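Local coordinates for protein prophenoloxidase b (Marsupenaeus japonicus, PDB 3WKY) that probably oxidises phenols at a type 3 dicopper centre, being the zymogen of a phenoloxidase that hydroxylates monophenols and oxidises o-diphenols, at residues N228-Y233 against W396-D401; E220-M225 against N402-Y407; Y188-M193 against V392-H397. All coordinates share one frame; numbering follows the deposited sequence.

Contact 1: residues N228-Y233 against W396-D401. With CUO (Cu2-o2 cluster), chain J.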
loop_
_atom_site.group_PDB
_atom_site.type_symbol
_atom_site.label_atom_id
_atom_site.label_comp_id
_atom_site.label_asym_id
_atom_site.label_seq_id
_atom_site.Cartn_x
_atom_site.Cartn_y
_atom_site.Cartn_z
ATOM N N ASN A 228 -3.117 6.932 37.055
ATOM C CA ASN A 228 -1.910 7.126 37.838
ATOM C C ASN A 228 -0.785 6.199 37.398
ATOM O O ASN A 228 0.383 6.593 37.363
ATOM C CB ASN A 228 -2.239 6.949 39.326
ATOM C CG ASN A 228 -2.757 8.217 39.940
ATOM O OD1 ASN A 228 -1.973 9.027 40.421
ATOM N ND2 ASN A 228 -4.086 8.417 39.903
ATOM N N LEU A 229 -1.145 4.969 37.038
ATOM C CA LEU A 229 -0.188 4.005 36.513
ATOM C C LEU A 229 0.452 4.497 35.197
ATOM O O LEU A 229 1.676 4.453 35.036
ATOM C CB LEU A 229 -0.902 2.656 36.325
ATOM C CG LEU A 229 -0.168 1.456 35.731
ATOM C CD1 LEU A 229 1.163 1.212 36.437
ATOM C CD2 LEU A 229 -1.082 0.251 35.871
ATOM N N VAL A 230 -0.374 4.963 34.265
ATOM C CA VAL A 230 0.120 5.551 33.015
ATOM C C VAL A 230 0.951 6.824 33.240
ATOM O O VAL A 230 2.019 6.999 32.641
ATOM C CB VAL A 230 -1.052 5.855 32.055
ATOM C CG1 VAL A 230 -0.548 6.637 30.822
ATOM C CG2 VAL A 230 -1.730 4.538 31.623
ATOM N N ALA A 231 0.472 7.711 34.109
ATOM C CA ALA A 231 1.196 8.957 34.378
ATOM C C ALA A 231 2.592 8.670 34.927
ATOM O O ALA A 231 3.577 9.255 34.478
ATOM C CB ALA A 231 0.415 9.836 35.350
ATOM N N ARG A 232 2.680 7.762 35.896
ATOM C CA ARG A 232 3.974 7.445 36.498
ATOM C C ARG A 232 4.904 6.747 35.514
ATOM O O ARG A 232 6.110 6.970 35.522
ATOM C CB ARG A 232 3.798 6.645 37.799
ATOM C CG ARG A 232 3.408 7.576 38.975
ATOM C CD ARG A 232 2.939 6.806 40.191
ATOM N NE ARG A 232 2.644 7.741 41.282
ATOM C CZ ARG A 232 3.523 8.115 42.204
ATOM N NH1 ARG A 232 4.763 7.638 42.186
ATOM N NH2 ARG A 232 3.156 8.980 43.148
ATOM N N TYR A 233 4.337 5.927 34.640
ATOM C CA TYR A 233 5.130 5.313 33.595
ATOM C C TYR A 233 5.768 6.380 32.723
ATOM O O TYR A 233 6.961 6.307 32.412
ATOM C CB TYR A 233 4.231 4.435 32.749
ATOM C CG TYR A 233 4.909 3.686 31.621
ATOM C CD1 TYR A 233 5.912 2.748 31.873
ATOM C CD2 TYR A 233 4.499 3.880 30.302
ATOM C CE1 TYR A 233 6.501 2.016 30.825
ATOM C CE2 TYR A 233 5.086 3.163 29.249
ATOM C CZ TYR A 233 6.079 2.233 29.522
ATOM O OH TYR A 233 6.645 1.512 28.488
ATOM N N TRP A 396 -2.098 0.488 25.334
ATOM C CA TRP A 396 -3.519 0.196 25.482
ATOM C C TRP A 396 -4.124 1.095 26.564
ATOM O O TRP A 396 -5.201 1.672 26.389
ATOM C CB TRP A 396 -3.728 -1.287 25.817
ATOM C CG TRP A 396 -5.171 -1.690 25.840
ATOM C CD1 TRP A 396 -5.871 -2.183 26.916
ATOM C CD2 TRP A 396 -6.111 -1.618 24.748
ATOM N NE1 TRP A 396 -7.177 -2.436 26.554
ATOM C CE2 TRP A 396 -7.353 -2.098 25.236
ATOM C CE3 TRP A 396 -6.019 -1.217 23.407
ATOM C CZ2 TRP A 396 -8.508 -2.153 24.436
ATOM C CZ3 TRP A 396 -7.171 -1.292 22.598
ATOM C CH2 TRP A 396 -8.394 -1.766 23.119
ATOM N N HIS A 397 -3.418 1.243 27.674
ATOM C CA HIS A 397 -3.942 2.090 28.744
ATOM C C HIS A 397 -3.856 3.578 28.500
ATOM O O HIS A 397 -4.623 4.342 29.087
ATOM C CB HIS A 397 -3.413 1.681 30.121
ATOM C CG HIS A 397 -4.247 0.607 30.710
ATOM N ND1 HIS A 397 -5.446 0.872 31.329
ATOM C CD2 HIS A 397 -4.155 -0.741 30.612
ATOM C CE1 HIS A 397 -6.031 -0.269 31.657
ATOM N NE2 HIS A 397 -5.264 -1.253 31.231
ATOM N N LYS A 398 -2.941 3.998 27.632
ATOM C CA LYS A 398 -2.973 5.385 27.190
ATOM C C LYS A 398 -4.236 5.618 26.345
ATOM O O LYS A 398 -4.879 6.653 26.476
ATOM C CB LYS A 398 -1.700 5.774 26.426
ATOM C CG LYS A 398 -1.681 7.245 25.986
ATOM C CD LYS A 398 -1.525 8.201 27.198
ATOM C CE LYS A 398 -1.583 9.647 26.728
ATOM N NZ LYS A 398 -1.157 10.604 27.810
ATOM N N PHE A 399 -4.604 4.662 25.491
ATOM C CA PHE A 399 -5.881 4.771 24.772
ATOM C C PHE A 399 -7.046 4.865 25.758
ATOM O O PHE A 399 -7.923 5.732 25.637
ATOM C CB PHE A 399 -6.094 3.576 23.829
ATOM C CG PHE A 399 -7.550 3.310 23.513
ATOM C CD1 PHE A 399 -8.299 4.231 22.796
ATOM C CD2 PHE A 399 -8.163 2.136 23.935
ATOM C CE1 PHE A 399 -9.651 4.000 22.516
ATOM C CE2 PHE A 399 -9.493 1.890 23.659
ATOM C CZ PHE A 399 -10.245 2.819 22.952
ATOM N N ILE A 400 -7.054 3.962 26.732
ATOM C CA ILE A 400 -8.113 3.950 27.735
ATOM C C ILE A 400 -8.142 5.277 28.501
ATOM O O ILE A 400 -9.216 5.872 28.698
ATOM C CB ILE A 400 -7.954 2.742 28.692
ATOM C CG1 ILE A 400 -8.189 1.431 27.917
ATOM C CG2 ILE A 400 -8.934 2.840 29.857
ATOM C CD1 ILE A 400 -9.599 1.320 27.303
ATOM N N ASP A 401 -6.974 5.778 28.889
ATOM C CA ASP A 401 -6.949 7.045 29.625
ATOM C C ASP A 401 -7.430 8.193 28.730
ATOM O O ASP A 401 -8.042 9.158 29.207
ATOM C CB ASP A 401 -5.554 7.342 30.161
ATOM C CG ASP A 401 -5.560 8.445 31.206
ATOM O OD1 ASP A 401 -6.152 8.233 32.287
ATOM O OD2 ASP A 401 -4.989 9.523 30.953
HETATM CU CU1 CUO J . -5.437 -3.159 34.937
HETATM CU CU2 CUO J . -6.059 -3.280 31.392
HETATM O O1 CUO J . -6.505 -3.577 33.301
HETATM O O2 CUO J . -5.029 -4.287 33.030
#

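Contact 2: residues E220-M225 against N402-Y407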
loop_
_atom_site.group_PDB
_atom_site.type_symbol
_atom_site.label_atom_id
_atom_site.label_comp_id
_atom_site.label_asym_id
_atom_site.label_seq_id
_atom_site.Cartn_x
_atom_site.Cartn_y
_atom_site.Cartn_z
ATOM N N GLU A 220 -14.976 4.446 38.393
ATOM C CA GLU A 220 -14.125 5.606 38.531
ATOM C C GLU A 220 -12.746 5.215 39.068
ATOM O O GLU A 220 -11.720 5.781 38.659
ATOM C CB GLU A 220 -14.794 6.653 39.440
ATOM C CG GLU A 220 -13.932 7.869 39.669
ATOM C CD GLU A 220 -14.636 8.890 40.527
ATOM O OE1 GLU A 220 -15.743 8.559 41.021
ATOM O OE2 GLU A 220 -14.103 10.017 40.686
ATOM N N LEU A 221 -12.711 4.248 39.982
ATOM C CA LEU A 221 -11.438 3.790 40.527
ATOM C C LEU A 221 -10.617 3.081 39.453
ATOM O O LEU A 221 -9.390 3.180 39.449
ATOM C CB LEU A 221 -11.664 2.849 41.715
ATOM C CG LEU A 221 -10.465 2.598 42.634
ATOM C CD1 LEU A 221 -10.115 3.837 43.476
ATOM C CD2 LEU A 221 -10.738 1.400 43.546
ATOM N N PHE A 222 -11.299 2.348 38.568
ATOM C CA PHE A 222 -10.629 1.749 37.407
ATOM C C PHE A 222 -9.901 2.842 36.619
ATOM O O PHE A 222 -8.693 2.746 36.374
ATOM C CB PHE A 222 -11.631 1.010 36.533
ATOM C CG PHE A 222 -11.052 0.533 35.230
ATOM C CD1 PHE A 222 -10.160 -0.520 35.209
ATOM C CD2 PHE A 222 -11.391 1.158 34.036
ATOM C CE1 PHE A 222 -9.606 -0.962 34.006
ATOM C CE2 PHE A 222 -10.848 0.711 32.818
ATOM C CZ PHE A 222 -9.961 -0.340 32.811
ATOM N N TYR A 223 -10.628 3.894 36.254
ATOM C CA TYR A 223 -10.010 5.059 35.629
ATOM C C TYR A 223 -8.836 5.594 36.439
ATOM O O TYR A 223 -7.750 5.799 35.899
ATOM C CB TYR A 223 -11.041 6.179 35.440
ATOM C CG TYR A 223 -10.436 7.556 35.509
ATOM C CD1 TYR A 223 -9.603 8.026 34.493
ATOM C CD2 TYR A 223 -10.704 8.405 36.588
ATOM C CE1 TYR A 223 -9.039 9.310 34.555
ATOM C CE2 TYR A 223 -10.148 9.675 36.652
ATOM C CZ TYR A 223 -9.323 10.124 35.635
ATOM O OH TYR A 223 -8.777 11.391 35.698
ATOM N N TYR A 224 -9.056 5.829 37.733
ATOM C CA TYR A 224 -8.105 6.584 38.533
ATOM C C TYR A 224 -6.803 5.837 38.759
ATOM O O TYR A 224 -5.729 6.416 38.633
ATOM C CB TYR A 224 -8.729 6.956 39.880
ATOM C CG TYR A 224 -7.900 7.943 40.671
ATOM C CD1 TYR A 224 -7.588 9.194 40.146
ATOM C CD2 TYR A 224 -7.447 7.631 41.951
ATOM C CE1 TYR A 224 -6.842 10.128 40.886
ATOM C CE2 TYR A 224 -6.693 8.558 42.696
ATOM C CZ TYR A 224 -6.401 9.794 42.156
ATOM O OH TYR A 224 -5.659 10.706 42.890
ATOM N N MET A 225 -6.884 4.553 39.096
ATOM C CA MET A 225 -5.662 3.814 39.339
ATOM C C MET A 225 -4.864 3.743 38.036
ATOM O O MET A 225 -3.652 3.963 38.027
ATOM C CB MET A 225 -5.949 2.410 39.893
ATOM C CG MET A 225 -4.668 1.593 40.165
ATOM S SD MET A 225 -3.916 0.862 38.662
ATOM C CE MET A 225 -4.573 -0.794 38.727
ATOM N N ASN A 402 -7.133 8.098 27.435
ATOM C CA ASN A 402 -7.624 9.082 26.471
ATOM C C ASN A 402 -9.145 9.126 26.413
ATOM O O ASN A 402 -9.725 10.200 26.244
ATOM C CB ASN A 402 -7.074 8.797 25.051
ATOM C CG ASN A 402 -5.644 9.263 24.867
ATOM O OD1 ASN A 402 -5.090 9.988 25.709
ATOM N ND2 ASN A 402 -5.037 8.867 23.737
ATOM N N VAL A 403 -9.795 7.966 26.509
ATOM C CA VAL A 403 -11.253 7.931 26.524
ATOM C C VAL A 403 -11.748 8.656 27.775
ATOM O O VAL A 403 -12.665 9.486 27.718
ATOM C CB VAL A 403 -11.799 6.498 26.547
ATOM C CG1 VAL A 403 -13.338 6.502 26.520
ATOM C CG2 VAL A 403 -11.253 5.685 25.344
ATOM N N PHE A 404 -11.144 8.329 28.906
ATOM C CA PHE A 404 -11.548 8.979 30.164
ATOM C C PHE A 404 -11.325 10.494 30.130
ATOM O O PHE A 404 -12.173 11.259 30.595
ATOM C CB PHE A 404 -10.827 8.337 31.353
ATOM C CG PHE A 404 -11.340 6.954 31.705
ATOM C CD1 PHE A 404 -12.697 6.729 31.895
ATOM C CD2 PHE A 404 -10.464 5.874 31.832
ATOM C CE1 PHE A 404 -13.180 5.456 32.226
ATOM C CE2 PHE A 404 -10.941 4.603 32.163
ATOM C CZ PHE A 404 -12.306 4.397 32.357
ATOM N N HIS A 405 -10.197 10.928 29.570
ATOM C CA HIS A 405 -9.885 12.365 29.473
ATOM C C HIS A 405 -10.854 13.031 28.496
ATOM O O HIS A 405 -11.271 14.173 28.703
ATOM C CB HIS A 405 -8.424 12.571 29.031
ATOM C CG HIS A 405 -8.033 14.007 28.856
ATOM N ND1 HIS A 405 -7.981 14.898 29.907
ATOM C CD2 HIS A 405 -7.662 14.704 27.754
ATOM C CE1 HIS A 405 -7.601 16.083 29.460
ATOM N NE2 HIS A 405 -7.393 15.990 28.159
ATOM N N ARG A 406 -11.224 12.319 27.430
ATOM C CA ARG A 406 -12.248 12.824 26.517
ATOM C C ARG A 406 -13.507 13.155 27.305
ATOM O O ARG A 406 -14.120 14.214 27.113
ATOM C CB ARG A 406 -12.595 11.786 25.448
ATOM C CG ARG A 406 -13.575 12.293 24.377
ATOM C CD ARG A 406 -14.072 11.116 23.513
ATOM N NE ARG A 406 -14.888 11.557 22.379
ATOM C CZ ARG A 406 -14.465 11.575 21.115
ATOM N NH1 ARG A 406 -13.231 11.177 20.805
ATOM N NH2 ARG A 406 -15.282 11.988 20.155
ATOM N N TYR A 407 -13.892 12.247 28.196
ATOM C CA TYR A 407 -15.054 12.503 29.023
ATOM C C TYR A 407 -14.780 13.680 29.984
ATOM O O TYR A 407 -15.611 14.596 30.109
ATOM C CB TYR A 407 -15.521 11.251 29.786
ATOM C CG TYR A 407 -16.452 11.691 30.895
ATOM C CD1 TYR A 407 -17.764 12.060 30.613
ATOM C CD2 TYR A 407 -15.991 11.841 32.204
ATOM C CE1 TYR A 407 -18.608 12.540 31.634
ATOM C CE2 TYR A 407 -16.822 12.310 33.210
ATOM C CZ TYR A 407 -18.125 12.656 32.920
ATOM O OH TYR A 407 -18.956 13.134 33.927
#

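Contact 3: residues Y188-M193 against V392-H397. With CUO (Cu2-o2 cluster), chain J.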
loop_
_atom_site.group_PDB
_atom_site.type_symbol
_atom_site.label_atom_id
_atom_site.label_comp_id
_atom_site.label_asym_id
_atom_site.label_seq_id
_atom_site.Cartn_x
_atom_site.Cartn_y
_atom_site.Cartn_z
ATOM N N TYR A 188 12.879 -2.574 33.565
ATOM C CA TYR A 188 13.024 -2.776 35.016
ATOM C C TYR A 188 11.757 -2.357 35.771
ATOM O O TYR A 188 11.404 -2.941 36.801
ATOM C CB TYR A 188 14.238 -2.017 35.586
ATOM C CG TYR A 188 14.036 -0.531 35.573
ATOM C CD1 TYR A 188 14.364 0.213 34.454
ATOM C CD2 TYR A 188 13.496 0.135 36.676
ATOM C CE1 TYR A 188 14.163 1.560 34.423
ATOM C CE2 TYR A 188 13.298 1.493 36.652
ATOM C CZ TYR A 188 13.637 2.198 35.522
ATOM O OH TYR A 188 13.443 3.550 35.471
ATOM N N TRP A 189 11.073 -1.343 35.248
ATOM C CA TRP A 189 9.901 -0.780 35.904
ATOM C C TRP A 189 8.665 -1.588 35.526
ATOM O O TRP A 189 7.903 -2.006 36.402
ATOM C CB TRP A 189 9.766 0.691 35.503
ATOM C CG TRP A 189 8.920 1.596 36.390
ATOM C CD1 TRP A 189 9.350 2.328 37.471
ATOM C CD2 TRP A 189 7.527 1.916 36.220
ATOM N NE1 TRP A 189 8.303 3.070 37.988
ATOM C CE2 TRP A 189 7.174 2.829 37.245
ATOM C CE3 TRP A 189 6.542 1.517 35.301
ATOM C CZ2 TRP A 189 5.874 3.344 37.380
ATOM C CZ3 TRP A 189 5.258 2.021 35.436
ATOM C CH2 TRP A 189 4.939 2.939 36.457
ATOM N N ARG A 190 8.471 -1.843 34.229
ATOM C CA ARG A 190 7.327 -2.637 33.791
ATOM C C ARG A 190 7.347 -4.054 34.384
ATOM O O ARG A 190 6.297 -4.630 34.676
ATOM C CB ARG A 190 7.282 -2.731 32.249
ATOM C CG ARG A 190 6.966 -1.409 31.530
ATOM C CD ARG A 190 6.506 -1.708 30.082
ATOM N NE ARG A 190 7.539 -2.518 29.437
ATOM C CZ ARG A 190 8.503 -2.023 28.660
ATOM N NH1 ARG A 190 8.526 -0.731 28.341
ATOM N NH2 ARG A 190 9.430 -2.832 28.167
ATOM N N GLU A 191 8.539 -4.610 34.563
ATOM C CA GLU A 191 8.670 -5.985 35.040
ATOM C C GLU A 191 8.840 -6.075 36.561
ATOM O O GLU A 191 8.930 -7.168 37.111
ATOM C CB GLU A 191 9.815 -6.686 34.302
ATOM C CG GLU A 191 9.499 -6.878 32.795
ATOM C CD GLU A 191 10.675 -7.383 31.972
ATOM O OE1 GLU A 191 11.745 -7.683 32.547
ATOM O OE2 GLU A 191 10.525 -7.491 30.729
ATOM N N ASP A 192 8.845 -4.924 37.230
ATOM C CA ASP A 192 8.984 -4.882 38.693
ATOM C C ASP A 192 7.964 -5.820 39.334
ATOM O O ASP A 192 6.761 -5.702 39.093
ATOM C CB ASP A 192 8.785 -3.450 39.203
ATOM C CG ASP A 192 8.955 -3.333 40.719
ATOM O OD1 ASP A 192 8.103 -3.859 41.463
ATOM O OD2 ASP A 192 9.929 -2.697 41.166
ATOM N N MET A 193 8.437 -6.784 40.119
ATOM C CA MET A 193 7.523 -7.810 40.628
ATOM C C MET A 193 6.456 -7.248 41.565
ATOM O O MET A 193 5.330 -7.753 41.606
ATOM C CB MET A 193 8.294 -8.974 41.271
ATOM C CG MET A 193 9.066 -8.622 42.528
ATOM S SD MET A 193 9.929 -10.101 43.130
ATOM C CE MET A 193 10.904 -10.539 41.680
ATOM N N VAL A 392 3.077 -2.843 25.344
ATOM C CA VAL A 392 1.774 -2.541 24.768
ATOM C C VAL A 392 0.700 -2.340 25.837
ATOM O O VAL A 392 -0.338 -1.737 25.563
ATOM C CB VAL A 392 1.324 -3.589 23.722
ATOM C CG1 VAL A 392 0.616 -4.786 24.393
ATOM C CG2 VAL A 392 0.399 -2.940 22.706
ATOM N N PHE A 393 0.941 -2.834 27.051
ATOM C CA PHE A 393 0.024 -2.534 28.158
ATOM C C PHE A 393 -0.205 -1.032 28.264
ATOM O O PHE A 393 -1.346 -0.549 28.449
ATOM C CB PHE A 393 0.590 -3.040 29.489
ATOM C CG PHE A 393 -0.288 -2.713 30.669
ATOM C CD1 PHE A 393 -1.313 -3.573 31.042
ATOM C CD2 PHE A 393 -0.112 -1.523 31.378
ATOM C CE1 PHE A 393 -2.144 -3.259 32.124
ATOM C CE2 PHE A 393 -0.934 -1.193 32.462
ATOM C CZ PHE A 393 -1.958 -2.065 32.834
ATOM N N PHE A 394 0.883 -0.285 28.171
ATOM C CA PHE A 394 0.791 1.150 28.391
ATOM C C PHE A 394 0.268 1.886 27.163
ATOM O O PHE A 394 -0.339 2.943 27.283
ATOM C CB PHE A 394 2.120 1.696 28.910
ATOM C CG PHE A 394 2.438 1.217 30.297
ATOM C CD1 PHE A 394 1.999 1.934 31.410
ATOM C CD2 PHE A 394 3.127 0.022 30.491
ATOM C CE1 PHE A 394 2.258 1.470 32.704
ATOM C CE2 PHE A 394 3.392 -0.449 31.771
ATOM C CZ PHE A 394 2.967 0.287 32.882
ATOM N N ARG A 395 0.459 1.313 25.981
ATOM C CA ARG A 395 -0.173 1.890 24.809
ATOM C C ARG A 395 -1.687 1.671 24.880
ATOM O O ARG A 395 -2.467 2.555 24.524
ATOM C CB ARG A 395 0.413 1.275 23.519
ATOM C CG ARG A 395 1.923 1.539 23.335
ATOM C CD ARG A 395 2.324 1.443 21.840
ATOM N NE ARG A 395 1.552 2.412 21.057
ATOM C CZ ARG A 395 1.292 2.308 19.757
ATOM N NH1 ARG A 395 1.730 1.258 19.063
ATOM N NH2 ARG A 395 0.572 3.250 19.154
ATOM N N TRP A 396 -2.098 0.488 25.334
ATOM C CA TRP A 396 -3.519 0.196 25.482
ATOM C C TRP A 396 -4.124 1.095 26.564
ATOM O O TRP A 396 -5.201 1.672 26.389
ATOM C CB TRP A 396 -3.728 -1.287 25.817
ATOM C CG TRP A 396 -5.171 -1.690 25.840
ATOM C CD1 TRP A 396 -5.871 -2.183 26.916
ATOM C CD2 TRP A 396 -6.111 -1.618 24.748
ATOM N NE1 TRP A 396 -7.177 -2.436 26.554
ATOM C CE2 TRP A 396 -7.353 -2.098 25.236
ATOM C CE3 TRP A 396 -6.019 -1.217 23.407
ATOM C CZ2 TRP A 396 -8.508 -2.153 24.436
ATOM C CZ3 TRP A 396 -7.171 -1.292 22.598
ATOM C CH2 TRP A 396 -8.394 -1.766 23.119
ATOM N N HIS A 397 -3.418 1.243 27.674
ATOM C CA HIS A 397 -3.942 2.090 28.744
ATOM C C HIS A 397 -3.856 3.578 28.500
ATOM O O HIS A 397 -4.623 4.342 29.087
ATOM C CB HIS A 397 -3.413 1.681 30.121
ATOM C CG HIS A 397 -4.247 0.607 30.710
ATOM N ND1 HIS A 397 -5.446 0.872 31.329
ATOM C CD2 HIS A 397 -4.155 -0.741 30.612
ATOM C CE1 HIS A 397 -6.031 -0.269 31.657
ATOM N NE2 HIS A 397 -5.264 -1.253 31.231
HETATM CU CU1 CUO J . -5.437 -3.159 34.937
HETATM CU CU2 CUO J . -6.059 -3.280 31.392
HETATM O O1 CUO J . -6.505 -3.577 33.301
HETATM O O2 CUO J . -5.029 -4.287 33.030
#

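Contact 1: residues N228-Y233 against W396-D401
Val230 of helix 218-239 presses a single methyl group against His397 of helix 391-409, and this one apolar touch shows how a metal ligand can be packed at its root while its tip binds copper. Val230 CG2 lies 3.6 Å from His397 CB, and the same methyl also comes to 3.9 Å from His397 O, so it rests against both the CB and the carbonyl oxygen. The torsion of Val230 makes this possible: CG1 stands anti to the backbone N (chi1 173°), which leaves CG2 anti to the carbonyl carbon and facing the histidine. The imidazole itself is carried past the valine to the bound cluster, where His397 NE2 binds the copper CU2 at 2.2 Å. O1 of the bound oxygen pair sits near the ring plane at its edge, 3.4 Å from His397 NE2.

Packing is looser on the other flank. Across the two segments, Val230 CG1 meets Lys398 CD at 4.1 Å, and the two side chains cross at about a right angle; the lysine chain bends at chi2 (70°) and the residue is partly exposed. Asp401, one turn on, points its CB toward helix 218-239 but stays farther off, its carboxylate hydrogen-bonded to His227 and in a salt bridge with Arg525. No hydrogen bond joins the two segments, and the close fit is confined to the histidine side.

His357 and His361 of helix 356-365 bind the same copper, and the pocket is completed by His199 and His203 of helix 193-205 and His226 of helix 218-239 itself. The contact therefore joins two helices of the four-helix bundle typical of type 3 copper proteins.

Contact 2: residues E220-M225 against N402-Y407
Tyr223 and Phe404 mark the closest approach of two helix segments that run in opposite directions, with Tyr223 CA and Phe404 CA 6.9 Å apart. Across this gap the contact is wholly aromatic and aliphatic, and the phenylalanine ring is its centre. Tyr223 CB sits over the middle of one face of Phe404, 3.5 Å from the ring centroid and only 7° off the normal, a well-aimed CH-pi contact. Beyond it the tyrosine ring turns its edge to that face in an offset edge-to-face pair, with centroids 5.1 Å apart and planes at 61°. The tightest point lies at the base of the phenylalanine, where Tyr223 CD1 comes to 3.4 Å from Phe404 CB; the two side chains lie alongside each other, pointing opposite ways.

Phe222 meets a different part of the same ring. Its CG lies anti to the backbone N (chi1 172°), which brings the far end of the side chain closer than its root; Phe222 CD2 is then 3.8 Å from Phe404 CZ, rim against rim, the side chains nearly perpendicular. With Phe404 CG anti to its carbonyl carbon, one ring can serve both neighbours, giving its face to Tyr223 and its edge to Phe222. Replacement of Phe404 by an alanine would probably leave Tyr223 CB without a ring to rest on and open a gap beside Phe222.

The contact packs two helices of the copper-site bundle, and the side chain of Phe222 lies about 4 Å from the bound Cu2-O2 cluster. Ile335 of helix 334-343 touches both Tyr223 and Phe404, while Phe222 also packs on Trp202 of helix 193-205 and on His397. The back of the segment 220-225 faces the beta domain, where Tyr224 is hydrogen-bonded to Glu529 of strand 528-534.

Contact 3: residues Y188-M193 against V392-H397
The ring of Phe394 receives Trp189 at its outer end and, over the centre of one face, its own chain neighbour Phe393, whose CD2 stands 3.6 Å above the plane. For the indole, the meeting is at an edge: Phe394 CZ lies in the plane of Trp189, 3.8 Å from Trp189 CZ3. Phe393 in turn has His397 CD2 over one face, offset toward the rim, and offers an edge to the copper cluster, with Phe393 CE1 3.2 Å from O2 of CUO. A succession of flat groups thus leads from Trp189 inward to the bound oxygen.

Arg190 adds the aliphatic part of its chain. Arg190 CG lies 3.7 Å from Phe394 CE2, and Arg190 CD touches the same rim at 3.8 Å from Phe394 CD2. The chain bends at chi3 (-55°), and the guanidinium plane stands 54° from that of the ring, not stacked on it. Its nitrogens find oxygens elsewhere: NH1 bonds to the hydroxyl of Tyr233, NE to the carbonyl of Arg389 and NH2 to that of Glu183.

Between the two segments there is neither hydrogen bond nor salt bridge. The buried charge is met by hydroxyl and carbonyl groups beyond them, while methylenes and aromatic rims make the interface. From Trp189 and Arg190 the packing reaches Phe393, a residue of the dicopper pocket, only through Phe394, and may thereby help to hold its edge beside the oxygen.

Overall arrangement
Helix 391-409 carries one side of every contact, and helix 218-239 faces it in contacts 1 and 2, whereas contact 3 adds the short helix 187-190. All three lie in the buried core of the copper-containing domain; the partly exposed Lys398 in contact 1 is the exception. Contacts 1 and 3 touch the cluster through a shared copper ligand, contact 3 also through a phenylalanine edge; contact 2 is aromatic packing. Contacts 2 and 3 lie about 18 Å apart, centre to centre, with contact 1 about 9 Å from each. Phe222 packs on His397 between contacts 1 and 2, while between 1 and 3 Tyr233 hydrogen-bonds Arg190 and packs on Phe394.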